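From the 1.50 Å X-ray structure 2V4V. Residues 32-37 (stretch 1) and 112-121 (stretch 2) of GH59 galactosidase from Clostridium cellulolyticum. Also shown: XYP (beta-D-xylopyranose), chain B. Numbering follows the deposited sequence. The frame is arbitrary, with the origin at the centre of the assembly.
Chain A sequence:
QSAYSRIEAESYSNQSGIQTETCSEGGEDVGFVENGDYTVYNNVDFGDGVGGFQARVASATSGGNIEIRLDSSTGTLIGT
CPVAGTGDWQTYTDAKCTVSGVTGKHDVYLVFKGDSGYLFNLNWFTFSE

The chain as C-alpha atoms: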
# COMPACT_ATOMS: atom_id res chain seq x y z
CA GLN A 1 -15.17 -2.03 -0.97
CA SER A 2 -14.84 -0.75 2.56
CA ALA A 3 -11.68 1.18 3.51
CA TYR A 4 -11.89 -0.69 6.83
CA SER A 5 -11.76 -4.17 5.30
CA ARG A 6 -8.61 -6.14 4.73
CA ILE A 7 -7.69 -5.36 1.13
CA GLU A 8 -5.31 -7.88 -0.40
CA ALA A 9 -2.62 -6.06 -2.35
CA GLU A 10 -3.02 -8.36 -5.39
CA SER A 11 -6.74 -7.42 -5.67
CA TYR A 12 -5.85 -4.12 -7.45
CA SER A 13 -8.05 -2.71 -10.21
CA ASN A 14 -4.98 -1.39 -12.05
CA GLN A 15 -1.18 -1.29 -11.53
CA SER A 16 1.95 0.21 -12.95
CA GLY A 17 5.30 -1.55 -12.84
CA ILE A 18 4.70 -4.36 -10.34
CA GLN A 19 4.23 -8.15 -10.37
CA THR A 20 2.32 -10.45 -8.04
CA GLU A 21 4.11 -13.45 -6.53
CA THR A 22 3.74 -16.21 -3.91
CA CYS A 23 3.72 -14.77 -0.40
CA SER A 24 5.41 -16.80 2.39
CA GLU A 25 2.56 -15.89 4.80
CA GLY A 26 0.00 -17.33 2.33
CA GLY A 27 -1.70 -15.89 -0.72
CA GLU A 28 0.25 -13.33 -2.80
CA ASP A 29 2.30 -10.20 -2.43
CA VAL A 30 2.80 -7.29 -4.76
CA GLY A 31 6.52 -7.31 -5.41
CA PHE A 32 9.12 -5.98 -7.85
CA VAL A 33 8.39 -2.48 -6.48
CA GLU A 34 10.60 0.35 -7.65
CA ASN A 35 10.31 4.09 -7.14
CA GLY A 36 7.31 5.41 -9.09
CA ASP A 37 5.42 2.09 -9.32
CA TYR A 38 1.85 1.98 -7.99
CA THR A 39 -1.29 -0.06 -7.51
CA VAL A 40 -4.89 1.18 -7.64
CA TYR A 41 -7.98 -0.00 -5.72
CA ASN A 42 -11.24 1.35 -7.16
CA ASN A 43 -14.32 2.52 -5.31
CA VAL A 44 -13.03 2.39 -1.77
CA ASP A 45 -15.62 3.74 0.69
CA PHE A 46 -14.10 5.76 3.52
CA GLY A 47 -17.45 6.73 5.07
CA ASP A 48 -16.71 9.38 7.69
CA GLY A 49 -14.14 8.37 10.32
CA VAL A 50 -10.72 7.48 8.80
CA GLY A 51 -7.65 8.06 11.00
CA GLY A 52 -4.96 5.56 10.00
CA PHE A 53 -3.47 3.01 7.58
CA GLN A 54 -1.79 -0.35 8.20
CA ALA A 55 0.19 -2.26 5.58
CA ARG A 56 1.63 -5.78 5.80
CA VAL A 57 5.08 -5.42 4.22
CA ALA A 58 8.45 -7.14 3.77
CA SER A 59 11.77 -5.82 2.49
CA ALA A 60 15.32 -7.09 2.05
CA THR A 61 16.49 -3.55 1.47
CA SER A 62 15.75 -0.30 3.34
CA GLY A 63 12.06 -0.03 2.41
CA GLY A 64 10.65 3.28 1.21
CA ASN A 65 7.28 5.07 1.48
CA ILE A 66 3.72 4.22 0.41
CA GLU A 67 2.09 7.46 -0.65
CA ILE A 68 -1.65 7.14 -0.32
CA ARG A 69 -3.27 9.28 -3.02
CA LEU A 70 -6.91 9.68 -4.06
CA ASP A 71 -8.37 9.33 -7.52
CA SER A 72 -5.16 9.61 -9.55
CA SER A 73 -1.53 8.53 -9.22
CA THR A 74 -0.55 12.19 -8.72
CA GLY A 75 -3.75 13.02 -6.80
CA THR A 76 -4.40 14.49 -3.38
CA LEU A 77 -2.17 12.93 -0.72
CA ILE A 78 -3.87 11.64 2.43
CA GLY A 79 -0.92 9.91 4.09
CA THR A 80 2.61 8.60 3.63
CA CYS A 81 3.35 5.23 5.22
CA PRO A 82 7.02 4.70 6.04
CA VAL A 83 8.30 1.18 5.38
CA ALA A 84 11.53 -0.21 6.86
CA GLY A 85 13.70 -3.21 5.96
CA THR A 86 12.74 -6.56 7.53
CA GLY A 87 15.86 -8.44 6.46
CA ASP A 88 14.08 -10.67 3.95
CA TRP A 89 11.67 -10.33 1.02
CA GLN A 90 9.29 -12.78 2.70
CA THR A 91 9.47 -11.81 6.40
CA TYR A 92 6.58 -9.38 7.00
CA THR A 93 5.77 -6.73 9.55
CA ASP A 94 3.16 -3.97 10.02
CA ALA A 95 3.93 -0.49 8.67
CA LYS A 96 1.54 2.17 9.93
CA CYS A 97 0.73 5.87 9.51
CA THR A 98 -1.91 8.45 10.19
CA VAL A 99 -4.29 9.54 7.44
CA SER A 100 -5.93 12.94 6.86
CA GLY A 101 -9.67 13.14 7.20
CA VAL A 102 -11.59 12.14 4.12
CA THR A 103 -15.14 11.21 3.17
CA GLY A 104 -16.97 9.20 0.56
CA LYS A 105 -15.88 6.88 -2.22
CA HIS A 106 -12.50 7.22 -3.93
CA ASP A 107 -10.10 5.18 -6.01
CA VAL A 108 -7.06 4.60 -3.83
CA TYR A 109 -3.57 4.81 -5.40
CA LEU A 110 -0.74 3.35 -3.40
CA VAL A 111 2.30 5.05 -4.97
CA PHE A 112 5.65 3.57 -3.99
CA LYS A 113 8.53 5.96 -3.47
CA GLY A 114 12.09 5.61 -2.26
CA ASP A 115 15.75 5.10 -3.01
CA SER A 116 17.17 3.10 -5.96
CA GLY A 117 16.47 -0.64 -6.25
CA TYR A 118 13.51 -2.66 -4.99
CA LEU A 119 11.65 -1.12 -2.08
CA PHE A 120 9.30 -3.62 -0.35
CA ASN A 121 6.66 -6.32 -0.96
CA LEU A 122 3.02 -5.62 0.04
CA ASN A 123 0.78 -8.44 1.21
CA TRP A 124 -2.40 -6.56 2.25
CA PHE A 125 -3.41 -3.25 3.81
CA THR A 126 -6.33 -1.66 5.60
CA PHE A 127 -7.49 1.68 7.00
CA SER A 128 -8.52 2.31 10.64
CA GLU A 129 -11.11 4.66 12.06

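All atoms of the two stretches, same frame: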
# COMPACT_ATOMS: atom_id res chain seq x y z
N PHE A 32 8.40 -6.67 -6.78
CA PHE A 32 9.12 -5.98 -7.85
C PHE A 32 8.75 -4.50 -7.88
O PHE A 32 8.46 -3.93 -8.93
CB PHE A 32 8.85 -6.67 -9.18
CG PHE A 32 9.11 -8.18 -9.11
CD1 PHE A 32 10.35 -8.73 -9.53
CD2 PHE A 32 8.16 -9.03 -8.60
CE1 PHE A 32 10.60 -10.08 -9.44
CE2 PHE A 32 8.43 -10.39 -8.52
CZ PHE A 32 9.65 -10.90 -8.95
N VAL A 33 8.80 -3.88 -6.67
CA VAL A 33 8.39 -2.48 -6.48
C VAL A 33 9.62 -1.59 -6.56
O VAL A 33 10.56 -1.73 -5.75
CB VAL A 33 7.75 -2.33 -5.11
CG1 VAL A 33 7.48 -0.86 -4.82
CG2 VAL A 33 6.46 -3.19 -5.02
N GLU A 34 9.57 -0.67 -7.52
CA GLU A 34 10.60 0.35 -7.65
C GLU A 34 9.96 1.74 -7.57
O GLU A 34 8.73 1.90 -7.72
CB GLU A 34 11.37 0.21 -8.98
CG GLU A 34 12.15 -1.08 -9.04
CD GLU A 34 12.98 -1.17 -10.30
OE1 GLU A 34 14.05 -0.49 -10.37
OE2 GLU A 34 12.58 -1.93 -11.21
N ASN A 35 10.83 2.72 -7.29
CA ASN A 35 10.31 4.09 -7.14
C ASN A 35 9.42 4.49 -8.33
O ASN A 35 9.83 4.31 -9.48
CB ASN A 35 11.48 5.05 -7.07
CG ASN A 35 11.04 6.49 -6.90
OD1 ASN A 35 10.59 6.88 -5.81
ND2 ASN A 35 11.26 7.32 -7.94
N GLY A 36 8.23 5.00 -8.05
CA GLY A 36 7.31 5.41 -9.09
C GLY A 36 6.23 4.38 -9.44
O GLY A 36 5.22 4.72 -10.06
N ASP A 37 6.43 3.12 -9.04
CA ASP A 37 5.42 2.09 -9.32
C ASP A 37 4.18 2.38 -8.47
O ASP A 37 4.27 3.12 -7.50
CB ASP A 37 5.97 0.70 -8.98
CG ASP A 37 7.09 0.22 -9.94
OD1 ASP A 37 7.28 0.84 -11.06
OD2 ASP A 37 7.75 -0.78 -9.53
N PHE A 112 4.51 4.05 -4.77
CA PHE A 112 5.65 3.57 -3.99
C PHE A 112 6.85 4.43 -4.30
O PHE A 112 7.25 4.57 -5.46
CB PHE A 112 5.91 2.09 -4.35
CG PHE A 112 4.66 1.23 -4.27
CD1 PHE A 112 3.89 1.25 -3.08
CD2 PHE A 112 4.25 0.46 -5.33
CE1 PHE A 112 2.71 0.48 -2.98
CE2 PHE A 112 3.10 -0.34 -5.26
CZ PHE A 112 2.32 -0.33 -4.07
N LYS A 113 7.43 5.02 -3.25
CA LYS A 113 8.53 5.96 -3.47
C LYS A 113 9.73 5.62 -2.60
O LYS A 113 9.57 5.16 -1.46
CB LYS A 113 8.06 7.39 -3.16
CG LYS A 113 6.91 7.87 -4.03
CD LYS A 113 7.35 8.22 -5.44
CE LYS A 113 6.28 9.03 -6.22
NZ LYS A 113 5.72 10.29 -5.57
N GLY A 114 10.93 5.84 -3.11
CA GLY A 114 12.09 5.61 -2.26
C GLY A 114 13.39 5.80 -3.00
O GLY A 114 13.44 6.48 -4.03
N ASP A 115 14.39 5.12 -2.48
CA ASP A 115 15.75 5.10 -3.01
C ASP A 115 15.76 4.24 -4.29
O ASP A 115 14.70 3.83 -4.82
CB ASP A 115 16.66 4.50 -1.90
CG ASP A 115 18.10 4.98 -1.95
OD1 ASP A 115 18.65 5.08 -3.07
OD2 ASP A 115 18.69 5.23 -0.85
N SER A 116 16.96 3.99 -4.81
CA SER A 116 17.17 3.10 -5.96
C SER A 116 16.86 1.65 -5.54
O SER A 116 16.84 1.31 -4.34
CB SER A 116 18.66 3.16 -6.33
OG SER A 116 19.42 2.77 -5.17
N GLY A 117 16.63 0.78 -6.52
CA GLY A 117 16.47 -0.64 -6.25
C GLY A 117 15.05 -1.00 -5.84
O GLY A 117 14.15 -0.16 -5.93
N TYR A 118 14.85 -2.24 -5.40
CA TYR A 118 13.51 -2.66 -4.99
C TYR A 118 13.24 -2.17 -3.57
O TYR A 118 14.16 -2.13 -2.71
CB TYR A 118 13.46 -4.15 -5.01
CG TYR A 118 13.60 -4.73 -6.38
CD1 TYR A 118 12.62 -4.54 -7.36
CD2 TYR A 118 14.68 -5.56 -6.68
CE1 TYR A 118 12.75 -5.13 -8.63
CE2 TYR A 118 14.80 -6.16 -7.94
CZ TYR A 118 13.82 -5.96 -8.89
OH TYR A 118 13.94 -6.56 -10.13
N LEU A 119 11.98 -1.79 -3.33
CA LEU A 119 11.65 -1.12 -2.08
C LEU A 119 11.06 -2.07 -1.00
O LEU A 119 11.60 -2.18 0.14
CB LEU A 119 10.68 0.04 -2.33
CG LEU A 119 11.16 1.05 -3.38
CD1 LEU A 119 10.13 2.11 -3.46
CD2 LEU A 119 12.50 1.68 -3.10
N PHE A 120 9.94 -2.71 -1.33
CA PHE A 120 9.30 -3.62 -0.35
C PHE A 120 8.26 -4.43 -1.12
O PHE A 120 7.98 -4.13 -2.32
CB PHE A 120 8.58 -2.82 0.78
CG PHE A 120 7.82 -1.57 0.26
CD1 PHE A 120 6.59 -1.67 -0.39
CD2 PHE A 120 8.42 -0.29 0.38
CE1 PHE A 120 5.97 -0.48 -0.90
CE2 PHE A 120 7.81 0.86 -0.10
CZ PHE A 120 6.58 0.77 -0.72
N ASN A 121 7.79 -5.50 -0.46
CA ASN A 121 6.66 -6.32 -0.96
C ASN A 121 5.44 -5.99 -0.08
O ASN A 121 5.60 -5.76 1.14
CB ASN A 121 6.97 -7.82 -0.82
CG ASN A 121 8.07 -8.30 -1.73
OD1 ASN A 121 8.72 -9.36 -1.49
ND2 ASN A 121 8.34 -7.51 -2.76
O1 XYP B . 13.84 -11.27 -6.56
C1 XYP B . 12.77 -10.36 -6.36
C2 XYP B . 11.90 -10.97 -5.26
C3 XYP B . 10.74 -10.04 -4.94
C4 XYP B . 11.25 -8.62 -4.71
C5 XYP B . 12.19 -8.19 -5.85
O2 XYP B . 11.31 -12.20 -5.67
O3 XYP B . 10.03 -10.50 -3.81
O4 XYP B . 10.19 -7.70 -4.66
O5 XYP B . 13.24 -9.13 -5.97
O HOH W 1 9.91 -5.01 -4.19
O HOH W 2 13.60 2.33 -6.83

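Residues 32-37 and 112-121, at least 75 positions apart in sequence wherever they touch, bury 654 Å² between them. Stretch 1 has no regular helix or strand, and its end is shaped by a type II turn from Glu34 to Asp37. The turn is closed by Asp37 N to Glu34 O (2.9 Å) and reinforced by the side chain of Asp37, whose OD2 accepts from Glu34 N at 2.7 Å. Gly36 occupies the turn with phi/psi of 98/-17°, where a CB would be jammed against the preceding carbonyl oxygen.

This turn docks on the strand residue Phe112 through main-chain atoms. Phe112 N donates to Asp37 O (2.9 Å) in a nearly linear bond, and Gly36 N donates to Phe112 O (2.8 Å), so both polar backbone groups of this buried residue are satisfied by the turn.

Val33 contributes the most surface, 112 Å². Both its backbone and its side chain engage stretch 2, and Leu119 meets both. Val33 O accepts from Leu119 N at 2.8 Å and also receives a CA-H...O contact from Tyr118 CA at 3.2 Å. The side chain, in the t rotamer, meets mainly apolar groups through CG1: Val33 CG1 lies 3.4 Å from Phe112 CB and 4.2 Å from Leu119 CB, and it sits over one face of the Phe120 ring, 4.2 Å from Phe120 CE1. Val33 CG2 rests against Phe120 O at 3.2 Å. A water joins the backbones nearby, accepting from Val33 N (2.9 Å) and donating to Phe120 O (2.8 Å).

Asn35, covering 78 Å², makes a polar contact near the surface. Its CA-to-CB bond points sideways, but the t rotamer brings the amide to stretch 2, where Asn35 OD1 accepts from Gly114 N at 2.9 Å. The side chain thus supplies an acceptor to a backbone amide just beyond the Phe112 pairing. A second water accepts from Asn35 N (2.8 Å) and donates to Asp115 O and Gly117 O (2.7 Å each), tying the loop at 115-117 to the turn.

At the other end, Tyr118 packs against Phe32, with Phe32 CB 4.2 Å from Tyr118 CE1; Tyr118 OH lies at the edge of the Phe32 ring. The xylopyranose takes up a place beside this pair, its C5 over one face of each ring, the usual apposition of sugar C-H groups and aromatic surfaces. Phe32 N donates to XYP O4 at 3.0 Å, and the first water hydrogen-bonds to XYP O4 at 2.7 Å, linking the sugar to the junction of the two stretches.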